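Local coordinates for protein ATP phosphoribosyltransferase regulatory subunit (Bacillus halodurans, PDB 3OD1) that is probably required, together with HisG, for the first step of histidine biosynthesis and may let histidine regulate ATP phosphoribosyltransferase by feedback, at residues I165-Y170 with A245-M249; Y277-F283 with G297-L303; F343-R347 with I387-G391. All coordinates share one frame; numbering follows the deposited sequence.

Contact 1. Residues I165-Y170 with A245-M249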
loop_
_atom_site.group_PDB
_atom_site.type_symbol
_atom_site.label_atom_id
_atom_site.label_comp_id
_atom_site.label_asym_id
_atom_site.label_seq_id
_atom_site.Cartn_x
_atom_site.Cartn_y
_atom_site.Cartn_z
ATOM N N ILE B 165 -11.818 -12.813 24.989
ATOM C CA ILE B 165 -12.847 -13.420 24.157
ATOM C C ILE B 165 -14.206 -13.237 24.794
ATOM O O ILE B 165 -14.392 -13.616 25.949
ATOM C CB ILE B 165 -12.584 -14.929 23.998
ATOM C CG1 ILE B 165 -11.198 -15.146 23.390
ATOM C CG2 ILE B 165 -13.699 -15.590 23.175
ATOM C CD1 ILE B 165 -10.811 -16.588 23.244
ATOM N N GLY B 166 -15.145 -12.657 24.043
ATOM C CA GLY B 166 -16.531 -12.548 24.471
ATOM C C GLY B 166 -17.488 -13.290 23.548
ATOM O O GLY B 166 -17.068 -13.985 22.618
ATOM N N HIS B 167 -18.785 -13.153 23.783
ATOM C CA HIS B 167 -19.731 -13.801 22.892
ATOM C C HIS B 167 -21.041 -13.022 22.784
ATOM O O HIS B 167 -21.754 -12.852 23.768
ATOM C CB HIS B 167 -19.991 -15.241 23.348
ATOM C CG HIS B 167 -20.622 -16.094 22.295
ATOM N ND1 HIS B 167 -21.756 -15.712 21.613
ATOM C CD2 HIS B 167 -20.278 -17.309 21.805
ATOM C CE1 HIS B 167 -22.085 -16.653 20.746
ATOM N NE2 HIS B 167 -21.200 -17.629 20.837
ATOM N N VAL B 168 -21.347 -12.552 21.580
ATOM C CA VAL B 168 -22.579 -11.812 21.332
ATOM C C VAL B 168 -23.815 -12.617 21.740
ATOM O O VAL B 168 -24.793 -12.052 22.233
ATOM C CB VAL B 168 -22.708 -11.416 19.846
ATOM C CG1 VAL B 168 -24.134 -10.959 19.523
ATOM C CG2 VAL B 168 -21.715 -10.335 19.509
ATOM N N GLY B 169 -23.765 -13.929 21.525
ATOM C CA GLY B 169 -24.902 -14.784 21.808
ATOM C C GLY B 169 -25.160 -14.864 23.302
ATOM O O GLY B 169 -26.311 -14.815 23.755
ATOM N N TYR B 170 -24.090 -14.990 24.081
ATOM C CA TYR B 170 -24.258 -15.036 25.523
ATOM C C TYR B 170 -24.906 -13.748 26.047
ATOM O O TYR B 170 -25.918 -13.791 26.753
ATOM C CB TYR B 170 -22.940 -15.317 26.242
ATOM C CG TYR B 170 -23.136 -15.421 27.735
ATOM C CD1 TYR B 170 -23.516 -16.624 28.319
ATOM C CD2 TYR B 170 -22.985 -14.310 28.558
ATOM C CE1 TYR B 170 -23.720 -16.731 29.686
ATOM C CE2 TYR B 170 -23.191 -14.404 29.940
ATOM C CZ TYR B 170 -23.559 -15.623 30.490
ATOM O OH TYR B 170 -23.762 -15.739 31.844
ATOM N N ALA B 245 -24.244 -20.688 23.322
ATOM C CA ALA B 245 -23.127 -19.736 23.313
ATOM C C ALA B 245 -22.016 -20.171 24.263
ATOM O O ALA B 245 -20.835 -20.138 23.911
ATOM C CB ALA B 245 -23.607 -18.340 23.665
ATOM N N LEU B 246 -22.393 -20.592 25.465
ATOM C CA LEU B 246 -21.415 -21.080 26.426
ATOM C C LEU B 246 -20.673 -22.304 25.870
ATOM O O LEU B 246 -19.475 -22.464 26.092
ATOM C CB LEU B 246 -22.090 -21.413 27.760
ATOM C CG LEU B 246 -22.445 -20.229 28.667
ATOM C CD1 LEU B 246 -23.598 -20.566 29.607
ATOM C CD2 LEU B 246 -21.229 -19.763 29.447
ATOM N N ALA B 247 -21.388 -23.158 25.139
ATOM C CA ALA B 247 -20.787 -24.371 24.590
ATOM C C ALA B 247 -19.763 -24.049 23.515
ATOM O O ALA B 247 -18.750 -24.741 23.379
ATOM C CB ALA B 247 -21.863 -25.302 24.030
ATOM N N GLU B 248 -20.036 -23.002 22.744
ATOM C CA GLU B 248 -19.110 -22.570 21.709
ATOM C C GLU B 248 -17.838 -22.007 22.330
ATOM O O GLU B 248 -16.734 -22.247 21.834
ATOM C CB GLU B 248 -19.779 -21.563 20.781
ATOM C CG GLU B 248 -20.854 -22.213 19.935
ATOM C CD GLU B 248 -21.649 -21.220 19.128
ATOM O OE1 GLU B 248 -21.513 -20.003 19.375
ATOM O OE2 GLU B 248 -22.411 -21.658 18.245
HETATM N N MSE B 249 -17.991 -21.285 23.434
HETATM C CA MSE B 249 -16.826 -20.781 24.136
HETATM C C MSE B 249 -15.982 -21.897 24.735
HETATM O O MSE B 249 -14.756 -21.837 24.692
HETATM C CB MSE B 249 -17.199 -19.712 25.165
HETATM C CG MSE B 249 -16.988 -18.294 24.604
HETATM SE SE MSE B 249 -17.628 -16.891 25.783
HETATM C CE MSE B 249 -19.396 -17.622 26.171
#
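His167 meets helix 240-258 with both a face and an edge of its imidazole, at the point in the class II synthetase-like core where strand 162-167 runs into helix 168-179. His167 is the N-cap of helix 168-179: His167 ND1 accepts from Gly169 N at 2.7 Å, close to the ring plane. NE2 is then left as the donor, and the N-H of His167 NE2 points almost straight (170°) at Glu248 OE1, 2.8 Å away, with ring and carboxylate nearly coplanar. A leucine here would lose both ring nitrogens and would probably leave the first turn of the helix uncapped and the Glu248 carboxylate without its mate. Packing is tight beneath the ring. Ala245 CB sits over one face, 3.7 Å from the centroid of the His167 ring in a CH-pi contact, and also lies 3.4 Å from Tyr170 N; a methyl fits this close spot. Gly169 suits the same corner, because a CB there would collide with His167 CE1. Tyr170, with CG anti to its own N (chi1 -178°), lays CD1 3.8 Å from Leu246 CG and sends OH on to Ala233 O. Glu248, by contrast, belongs to the looser, partly exposed side, fitting for a carboxylate. On the buried side selenomethionine Met249 bends at chi3, placing CE 3.7 Å from His167 CB.

Contact 2. Residues Y277-F283 with G297-L303; sequences YYTGVVF and GGRYDEL
Phe283 and Gly297 form the hydrogen-bonded pair of an antiparallel hairpin, strands 281-286 and 295-298, with each N giving a bond to the other's O at 3.0 Å. The Phe283 side chain shows why Gly297 suits its place. From CB, a chi1 of 54° sets CG between the backbone N and the carbonyl carbon and turns the ring back across its neighbour. Phe283 CG and CD2 then lie near Gly297 O, CD1 and CE1 near Gly297 N, CE2 3.4 Å from Gly298 N, and the tip, CZ, 3.6 Å from Gly297 CA. The ring face thus covers bare backbone, and a CB on Gly297 would strike CZ. Gly298, facing Val282 in a non-hydrogen-bonded pair with CA atoms 4.1 Å apart, has backbone angles that call for glycine, and a CB would collide with Val281 O.

Beyond Gly298 the backbone bonds continue: Arg299 N donates to Val281 O at 2.9 Å, and Arg299 O accepts from Thr279 N. Thr279 OG1 accepts from Asp301 N at 3.1 Å in a straight bond (168°), and a water links OG1 to Asp301 OD2, while Asp301 OD1 accepts from Ala313 N. GGRYDEL matches the GGRYD signature of histidyl-tRNA synthetases, and the tyrosine pair recalls the end of their RGLDYY motif, consistent with common descent. Arg299 reaches Asp142 in a salt bridge, and Tyr300 OH bonds Glu132. The Phe283 ring packs on helix 139-155 and on Phe316 of strand 313-319, while Tyr277, Tyr300 and Leu303 rest on Thr86 of helix 86-94.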
loop_
_atom_site.group_PDB
_atom_site.type_symbol
_atom_site.label_atom_id
_atom_site.label_comp_id
_atom_site.label_asym_id
_atom_site.label_seq_id
_atom_site.Cartn_x
_atom_site.Cartn_y
_atom_site.Cartn_z
ATOM N N TYR B 277 -23.374 -5.710 14.359
ATOM C CA TYR B 277 -22.594 -6.305 13.276
ATOM C C TYR B 277 -22.089 -7.722 13.560
ATOM O O TYR B 277 -22.221 -8.609 12.720
ATOM C CB TYR B 277 -21.432 -5.374 12.974
ATOM C CG TYR B 277 -20.473 -5.814 11.911
ATOM C CD1 TYR B 277 -20.679 -5.458 10.576
ATOM C CD2 TYR B 277 -19.313 -6.513 12.240
ATOM C CE1 TYR B 277 -19.782 -5.820 9.594
ATOM C CE2 TYR B 277 -18.402 -6.882 11.256
ATOM C CZ TYR B 277 -18.646 -6.527 9.934
ATOM O OH TYR B 277 -17.753 -6.877 8.938
ATOM N N TYR B 278 -21.509 -7.932 14.736
ATOM C CA TYR B 278 -21.018 -9.259 15.107
ATOM C C TYR B 278 -22.150 -10.115 15.645
ATOM O O TYR B 278 -23.038 -9.616 16.338
ATOM C CB TYR B 278 -19.885 -9.165 16.128
ATOM C CG TYR B 278 -18.680 -8.417 15.619
ATOM C CD1 TYR B 278 -17.720 -9.053 14.850
ATOM C CD2 TYR B 278 -18.503 -7.064 15.915
ATOM C CE1 TYR B 278 -16.601 -8.354 14.374
ATOM C CE2 TYR B 278 -17.400 -6.363 15.454
ATOM C CZ TYR B 278 -16.455 -7.008 14.687
ATOM O OH TYR B 278 -15.365 -6.291 14.238
ATOM N N THR B 279 -22.095 -11.407 15.338
ATOM C CA THR B 279 -23.188 -12.328 15.626
ATOM C C THR B 279 -22.842 -13.383 16.683
ATOM O O THR B 279 -23.712 -14.099 17.174
ATOM C CB THR B 279 -23.621 -13.052 14.335
ATOM O OG1 THR B 279 -22.484 -13.700 13.741
ATOM C CG2 THR B 279 -24.187 -12.048 13.344
ATOM N N GLY B 280 -21.572 -13.495 17.034
ATOM C CA GLY B 280 -21.165 -14.577 17.911
ATOM C C GLY B 280 -19.898 -14.310 18.686
ATOM O O GLY B 280 -19.797 -13.307 19.386
ATOM N N VAL B 281 -18.948 -15.232 18.583
ATOM C CA VAL B 281 -17.635 -15.066 19.196
ATOM C C VAL B 281 -17.030 -13.742 18.766
ATOM O O VAL B 281 -17.023 -13.423 17.581
ATOM C CB VAL B 281 -16.687 -16.191 18.776
ATOM C CG1 VAL B 281 -15.298 -15.970 19.357
ATOM C CG2 VAL B 281 -17.248 -17.541 19.195
ATOM N N VAL B 282 -16.548 -12.973 19.741
ATOM C CA VAL B 282 -15.825 -11.730 19.492
ATOM C C VAL B 282 -14.569 -11.720 20.353
ATOM O O VAL B 282 -14.527 -12.363 21.405
ATOM C CB VAL B 282 -16.680 -10.469 19.805
ATOM C CG1 VAL B 282 -17.749 -10.290 18.753
ATOM C CG2 VAL B 282 -17.308 -10.559 21.208
ATOM N N PHE B 283 -13.543 -11.011 19.890
ATOM C CA PHE B 283 -12.285 -10.937 20.616
ATOM C C PHE B 283 -11.515 -9.658 20.319
ATOM O O PHE B 283 -11.731 -9.006 19.295
ATOM C CB PHE B 283 -11.406 -12.163 20.347
ATOM C CG PHE B 283 -11.152 -12.435 18.892
ATOM C CD1 PHE B 283 -10.046 -11.894 18.253
ATOM C CD2 PHE B 283 -12.004 -13.259 18.164
ATOM C CE1 PHE B 283 -9.799 -12.148 16.906
ATOM C CE2 PHE B 283 -11.761 -13.517 16.811
ATOM C CZ PHE B 283 -10.665 -12.954 16.185
ATOM N N GLY B 297 -11.515 -9.036 16.346
ATOM C CA GLY B 297 -12.161 -9.828 15.316
ATOM C C GLY B 297 -13.372 -10.560 15.851
ATOM O O GLY B 297 -13.822 -10.314 16.972
ATOM N N GLY B 298 -13.902 -11.468 15.045
ATOM C CA GLY B 298 -15.024 -12.276 15.470
ATOM C C GLY B 298 -15.963 -12.606 14.328
ATOM O O GLY B 298 -15.747 -12.190 13.183
ATOM N N ARG B 299 -17.017 -13.344 14.659
ATOM C CA ARG B 299 -18.017 -13.797 13.688
ATOM C C ARG B 299 -18.947 -12.704 13.216
ATOM O O ARG B 299 -19.487 -11.952 14.016
ATOM C CB ARG B 299 -18.875 -14.903 14.285
ATOM C CG ARG B 299 -18.149 -16.179 14.498
ATOM C CD ARG B 299 -18.680 -17.238 13.577
ATOM N NE ARG B 299 -17.679 -18.281 13.416
ATOM C CZ ARG B 299 -17.320 -18.794 12.251
ATOM N NH1 ARG B 299 -17.893 -18.362 11.132
ATOM N NH2 ARG B 299 -16.395 -19.747 12.209
ATOM N N TYR B 300 -19.161 -12.651 11.907
ATOM C CA TYR B 300 -20.109 -11.711 11.324
ATOM C C TYR B 300 -20.969 -12.448 10.277
ATOM O O TYR B 300 -20.852 -12.209 9.080
ATOM C CB TYR B 300 -19.352 -10.505 10.732
ATOM C CG TYR B 300 -18.246 -10.868 9.744
ATOM C CD1 TYR B 300 -18.486 -10.827 8.380
ATOM C CD2 TYR B 300 -16.972 -11.248 10.176
ATOM C CE1 TYR B 300 -17.511 -11.155 7.458
ATOM C CE2 TYR B 300 -15.971 -11.584 9.246
ATOM C CZ TYR B 300 -16.265 -11.529 7.882
ATOM O OH TYR B 300 -15.329 -11.847 6.916
ATOM N N ASP B 301 -21.837 -13.342 10.756
ATOM C CA ASP B 301 -22.473 -14.357 9.910
ATOM C C ASP B 301 -23.583 -13.865 8.977
ATOM O O ASP B 301 -24.109 -14.652 8.196
ATOM C CB ASP B 301 -23.036 -15.510 10.761
ATOM C CG ASP B 301 -21.952 -16.438 11.299
ATOM O OD1 ASP B 301 -20.763 -16.295 10.921
ATOM O OD2 ASP B 301 -22.297 -17.325 12.108
ATOM N N GLU B 302 -23.939 -12.587 9.051
ATOM C CA GLU B 302 -25.018 -12.061 8.207
ATOM C C GLU B 302 -24.535 -11.111 7.096
ATOM O O GLU B 302 -25.320 -10.665 6.260
ATOM C CB GLU B 302 -26.088 -11.379 9.066
ATOM C CG GLU B 302 -26.758 -12.331 10.055
ATOM C CD GLU B 302 -27.320 -13.569 9.364
ATOM O OE1 GLU B 302 -27.797 -13.456 8.209
ATOM O OE2 GLU B 302 -27.278 -14.660 9.971
ATOM N N LEU B 303 -23.248 -10.810 7.062
ATOM C CA LEU B 303 -22.761 -9.878 6.042
ATOM C C LEU B 303 -22.834 -10.446 4.625
ATOM O O LEU B 303 -23.348 -9.788 3.721
ATOM C CB LEU B 303 -21.338 -9.413 6.340
ATOM C CG LEU B 303 -20.744 -8.383 5.371
ATOM C CD1 LEU B 303 -21.522 -7.065 5.414
ATOM C CD2 LEU B 303 -19.283 -8.139 5.703
HETATM O O HOH W 1 -23.019 -9.979 10.328
HETATM O O HOH W 2 -22.412 -16.113 14.647
#

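Contact 3. Residues F343-R347 with I387-G391; sequences FSNER and IYCIG
Arg347 lays its guanidinium over the end of strand 385-389, and residues 388 to 391 meet it in turn. Tyr388 contributes little beyond its carbonyl: Tyr388 O lies 4.2 Å from Arg347 NH1, obliquely placed to the guanidinium. Cys389 carries more of the contact. It is bridged in parallel to Phe343, and Cys389 O accepts from Ser344 N at 3.2 Å while also receiving a CA-H...O contact from Phe343 CA. Cys389 CA stands 3.7 Å above the middle of the Arg347 guanidinium plane, a place the arginine reaches because its chain bends at chi3 (73°). The small apolar side chain of Cys389 suits this buried position, packed on Ile341 and on Glu350 of helix 348-359.

Ile390 starts out away from the other segment, but its branch folds back (chi2 -71°), and Ile390 CD1 comes within 3.4 Å of Ser344 N, an apolar contact against the backbone beside the Ser344 N bond. Ile390 O takes a bond from Arg347 NH1 at 2.9 Å; the donor stands well above the carbonyl plane, although the oxygen lies in the plane of the guanidinium. Arg347 NH2 pairs with Glu350, so the cation is shared between a carboxylate and a carbonyl just past the strand. Gly391 has a positive phi, which favours glycine. Gly391 N gives a weak bond to Ser344 OG at 3.4 Å, and Gly391 O lies equally close to Arg347 CG, one of the methylenes that pass over the chain at this partly exposed edge.

On the same face of the sheet as Cys389, Phe343 packs against Ala351 of helix 348-359 and against Ser140 of the second subunit. Strand 339-343 runs through helix 348-359 to the parallel strand 365-369, a beta-alpha-beta unit, and this contact adds strand 385-389 on its other side, an arrangement typical of the alpha/beta domain related to the anticodon-binding domains of class II synthetases.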
loop_
_atom_site.group_PDB
_atom_site.type_symbol
_atom_site.label_atom_id
_atom_site.label_comp_id
_atom_site.label_asym_id
_atom_site.label_seq_id
_atom_site.Cartn_x
_atom_site.Cartn_y
_atom_site.Cartn_z
ATOM N N PHE B 343 33.016 9.266 -5.271
ATOM C CA PHE B 343 33.963 9.184 -6.372
ATOM C C PHE B 343 34.154 10.500 -7.095
ATOM O O PHE B 343 33.329 11.397 -6.995
ATOM C CB PHE B 343 33.576 8.077 -7.363
ATOM C CG PHE B 343 32.305 8.344 -8.125
ATOM C CD1 PHE B 343 32.343 8.882 -9.401
ATOM C CD2 PHE B 343 31.074 8.030 -7.579
ATOM C CE1 PHE B 343 31.173 9.116 -10.108
ATOM C CE2 PHE B 343 29.896 8.269 -8.281
ATOM C CZ PHE B 343 29.951 8.808 -9.545
ATOM N N SER B 344 35.274 10.614 -7.801
ATOM C CA SER B 344 35.463 11.697 -8.762
ATOM C C SER B 344 35.522 11.111 -10.168
ATOM O O SER B 344 35.511 9.888 -10.347
ATOM C CB SER B 344 36.722 12.505 -8.460
ATOM O OG SER B 344 37.887 11.708 -8.586
ATOM N N ASN B 345 35.592 11.990 -11.157
ATOM C CA ASN B 345 35.438 11.602 -12.550
ATOM C C ASN B 345 36.358 10.466 -12.962
ATOM O O ASN B 345 35.910 9.471 -13.532
ATOM C CB ASN B 345 35.671 12.811 -13.453
ATOM C CG ASN B 345 34.971 12.685 -14.782
ATOM O OD1 ASN B 345 33.877 12.124 -14.868
ATOM N ND2 ASN B 345 35.594 13.212 -15.830
ATOM N N GLU B 346 37.639 10.612 -12.647
ATOM C CA GLU B 346 38.667 9.698 -13.133
ATOM C C GLU B 346 38.548 8.281 -12.595
ATOM O O GLU B 346 38.996 7.339 -13.241
ATOM C CB GLU B 346 40.063 10.256 -12.851
ATOM C CG GLU B 346 40.365 11.528 -13.613
ATOM C CD GLU B 346 41.691 12.144 -13.216
ATOM O OE1 GLU B 346 41.954 13.299 -13.616
ATOM O OE2 GLU B 346 42.469 11.474 -12.501
ATOM N N ARG B 347 37.948 8.122 -11.421
ATOM C CA ARG B 347 37.779 6.784 -10.854
ATOM C C ARG B 347 36.319 6.309 -10.845
ATOM O O ARG B 347 35.952 5.434 -10.062
ATOM C CB ARG B 347 38.380 6.710 -9.446
ATOM C CG ARG B 347 39.869 6.988 -9.411
ATOM C CD ARG B 347 40.384 7.095 -7.991
ATOM N NE ARG B 347 40.458 5.797 -7.324
ATOM C CZ ARG B 347 40.966 5.615 -6.107
ATOM N NH1 ARG B 347 41.447 6.648 -5.426
ATOM N NH2 ARG B 347 40.999 4.403 -5.570
ATOM N N ILE B 387 33.840 4.968 1.578
ATOM C CA ILE B 387 34.993 4.645 0.745
ATOM C C ILE B 387 35.242 5.806 -0.218
ATOM O O ILE B 387 34.309 6.314 -0.834
ATOM C CB ILE B 387 34.750 3.336 -0.056
ATOM C CG1 ILE B 387 34.635 2.138 0.888
ATOM C CG2 ILE B 387 35.846 3.098 -1.071
ATOM C CD1 ILE B 387 33.250 1.599 1.012
ATOM N N TYR B 388 36.492 6.238 -0.332
ATOM C CA TYR B 388 36.854 7.306 -1.267
ATOM C C TYR B 388 37.546 6.754 -2.514
ATOM O O TYR B 388 38.597 6.137 -2.420
ATOM C CB TYR B 388 37.773 8.326 -0.589
ATOM C CG TYR B 388 37.120 9.121 0.520
ATOM C CD1 TYR B 388 36.579 10.375 0.271
ATOM C CD2 TYR B 388 37.054 8.623 1.816
ATOM C CE1 TYR B 388 35.984 11.111 1.282
ATOM C CE2 TYR B 388 36.462 9.353 2.834
ATOM C CZ TYR B 388 35.926 10.596 2.560
ATOM O OH TYR B 388 35.332 11.334 3.563
ATOM N N CYS B 389 36.939 6.944 -3.676
ATOM C CA CYS B 389 37.612 6.661 -4.941
ATOM C C CYS B 389 37.862 7.998 -5.610
ATOM O O CYS B 389 37.245 8.331 -6.616
ATOM C CB CYS B 389 36.753 5.780 -5.855
ATOM S SG CYS B 389 36.338 4.204 -5.153
ATOM N N ILE B 390 38.763 8.768 -5.015
ATOM C CA ILE B 390 39.068 10.111 -5.465
ATOM C C ILE B 390 40.521 10.122 -5.914
ATOM O O ILE B 390 41.381 9.512 -5.273
ATOM C CB ILE B 390 38.872 11.112 -4.307
ATOM C CG1 ILE B 390 37.441 11.026 -3.755
ATOM C CG2 ILE B 390 39.214 12.535 -4.746
ATOM C CD1 ILE B 390 36.367 11.587 -4.684
ATOM N N GLY B 391 40.796 10.803 -7.020
ATOM C CA GLY B 391 42.148 10.877 -7.542
ATOM C C GLY B 391 42.247 10.199 -8.891
ATOM O O GLY B 391 41.239 10.060 -9.586
#

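Overall arrangement
Contacts 1 and 2 are core contacts of the synthetase-like region and share one sheet: strands 162-167 and 281-286 are neighbours in it, and Gly166 N probably bonds Val282 O at 2.7 Å where the two contacts touch. Contact 3 lies on the opposite side of the chain's centre, its centre about 70 Å from that of contact 1, in the C-terminal domain, and is only partly buried. The chemistry follows the place. Contact 1 packs a helix on a strand end by side chains around one polar pair, contact 2 joins hairpin strands mainly by backbone bonds and glycine-fitted aromatic packing, and contact 3 continues a parallel strand pair past its end by one backbone bond and a long arginine laid over the chain.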